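Local structure of aminotransferase AspB (Helicobacter pylori 26695, 3EZS) at the interface of chains A and B. The protein catalyses pyridoxal 5'-phosphate-dependent transfer of amino groups, as a class I and II aminotransferase. Sequence-based numbering; all coordinates share one arbitrary frame. Chains: chain A/B, aminotransferase AspB.

The interface of chains A and B. Residues chain A 32-33, 230-231, 236; chain B 53-55.
B:Tyr55 pushes its phenol ring into chain A between A:Pro236 and A:Glu32, burying 116 Å² of its surface. One face of the ring rests on A:Pro236, whose CB lies over its centre, 3.4 Å from the centroid, in a CH-pi contact. The opposite face is covered by A:Glu32, whose carboxylate is stacked nearly parallel to the ring, the two planes 11° apart. OE2 sits toward the rim rather than over the middle, and the aliphatic part of the glutamate continues the cover, with A:Glu32 CG 3.5 Å from B:Tyr55 CE1. Extended beyond CG (chi2 178°), the glutamate passes obliquely over the CE1-CD1 side of the ring and brings its carboxylate toward B:Tyr55 CG. Packing on both faces should restrict flipping of the phenol.

At the far end, B:Tyr55 OH, the phenol oxygen, accepts a hydrogen bond of 2.6 Å from A:Lys231 NZ. A bend at the last torsion of the lysine, chi4 48°, brings the amine to the phenol, and the two side chains meet at about a right angle. A:Ser230 CB adds a flanking contact 3.6 Å from B:Tyr55 OH. At the root of the tyrosine a water links the chains, 2.9 Å from B:Tyr55 N and a longer 3.3 Å from A:Glu32 OE1. A:Pro236 also touches the last residue of 3-10 helix 49-53 of chain B, its CG in van der Waals contact with B:Asn53 O at 3.3 Å.

A:Lys231 is the family's Schiff-base lysine, and B:Tyr55 probably helps to build chain A's active site from across the dimer. The tyrosine, just past that helix, meets A:Glu32 between helices 8-16 and 39-46, A:Ser230 and A:Lys231 after strand 223-228, and A:Pro236 opening 3-10 helix 236-238; two-fold symmetry repeats the arrangement.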
loop_
_atom_site.group_PDB
_atom_site.type_symbol
_atom_site.label_atom_id
_atom_site.label_comp_id
_atom_site.label_asym_id
_atom_site.label_seq_id
_atom_site.Cartn_x
_atom_site.Cartn_y
_atom_site.Cartn_z
ATOM N N GLU A 32 -11.103 17.882 -0.445
ATOM C CA GLU A 32 -9.837 17.715 -1.178
ATOM C C GLU A 32 -9.421 19.022 -1.898
ATOM O O GLU A 32 -10.035 19.409 -2.903
ATOM C CB GLU A 32 -9.971 16.537 -2.182
ATOM C CG GLU A 32 -10.265 15.160 -1.498
ATOM C CD GLU A 32 -10.463 13.976 -2.471
ATOM O OE1 GLU A 32 -10.682 14.205 -3.691
ATOM O OE2 GLU A 32 -10.410 12.805 -1.994
ATOM N N PRO A 33 -8.361 19.686 -1.392
ATOM C CA PRO A 33 -7.772 20.976 -1.839
ATOM C C PRO A 33 -7.722 21.181 -3.353
ATOM O O PRO A 33 -7.411 20.258 -4.105
ATOM C CB PRO A 33 -6.362 20.952 -1.248
ATOM N N SER A 230 -0.594 15.453 2.491
ATOM C CA SER A 230 -1.589 15.747 1.466
ATOM C C SER A 230 -2.217 17.118 1.512
ATOM O O SER A 230 -2.299 17.778 0.480
ATOM C CB SER A 230 -2.690 14.685 1.493
ATOM O OG SER A 230 -2.115 13.404 1.324
ATOM N N LYS A 231 -2.678 17.530 2.691
ATOM C CA LYS A 231 -3.373 18.830 2.841
ATOM C C LYS A 231 -2.403 19.966 3.036
ATOM O O LYS A 231 -2.539 21.035 2.427
ATOM C CB LYS A 231 -4.407 18.755 3.966
ATOM C CG LYS A 231 -5.611 17.907 3.543
ATOM C CD LYS A 231 -6.304 17.296 4.725
ATOM C CE LYS A 231 -7.496 16.447 4.283
ATOM N NZ LYS A 231 -7.198 15.500 3.177
ATOM N N PRO A 236 -1.399 15.546 -2.560
ATOM C CA PRO A 236 -1.933 14.229 -2.195
ATOM C C PRO A 236 -1.362 13.107 -3.051
ATOM O O PRO A 236 -1.241 11.997 -2.566
ATOM C CB PRO A 236 -3.443 14.368 -2.440
ATOM C CG PRO A 236 -3.561 15.457 -3.443
ATOM C CD PRO A 236 -2.482 16.427 -3.038
ATOM N N ASN B 53 -1.409 17.135 -7.471
ATOM C CA ASN B 53 -2.437 17.752 -6.650
ATOM C C ASN B 53 -3.741 16.981 -6.594
ATOM O O ASN B 53 -4.655 17.401 -5.920
ATOM C CB ASN B 53 -2.685 19.227 -7.026
ATOM C CG ASN B 53 -3.301 19.424 -8.412
ATOM O OD1 ASN B 53 -3.129 18.611 -9.312
ATOM N ND2 ASN B 53 -3.997 20.557 -8.589
ATOM N N ILE B 54 -3.813 15.845 -7.273
ATOM C CA ILE B 54 -5.025 15.037 -7.355
ATOM C C ILE B 54 -4.880 13.792 -6.490
ATOM O O ILE B 54 -3.846 13.108 -6.574
ATOM C CB ILE B 54 -5.255 14.600 -8.832
ATOM C CG1 ILE B 54 -5.468 15.849 -9.721
ATOM C CG2 ILE B 54 -6.447 13.654 -8.947
ATOM C CD1 ILE B 54 -5.735 15.518 -11.152
ATOM N N TYR B 55 -5.887 13.519 -5.646
ATOM C CA TYR B 55 -5.913 12.302 -4.831
ATOM C C TYR B 55 -6.057 11.131 -5.792
ATOM O O TYR B 55 -7.038 11.090 -6.544
ATOM C CB TYR B 55 -7.087 12.286 -3.830
ATOM C CG TYR B 55 -6.838 13.094 -2.586
ATOM C CD1 TYR B 55 -7.026 14.474 -2.594
ATOM C CD2 TYR B 55 -6.407 12.486 -1.393
ATOM C CE1 TYR B 55 -6.800 15.248 -1.456
ATOM C CE2 TYR B 55 -6.181 13.268 -0.220
ATOM C CZ TYR B 55 -6.384 14.649 -0.276
ATOM O OH TYR B 55 -6.177 15.472 0.813
HETATM O O HOH W 1 -8.384 15.067 -5.826
#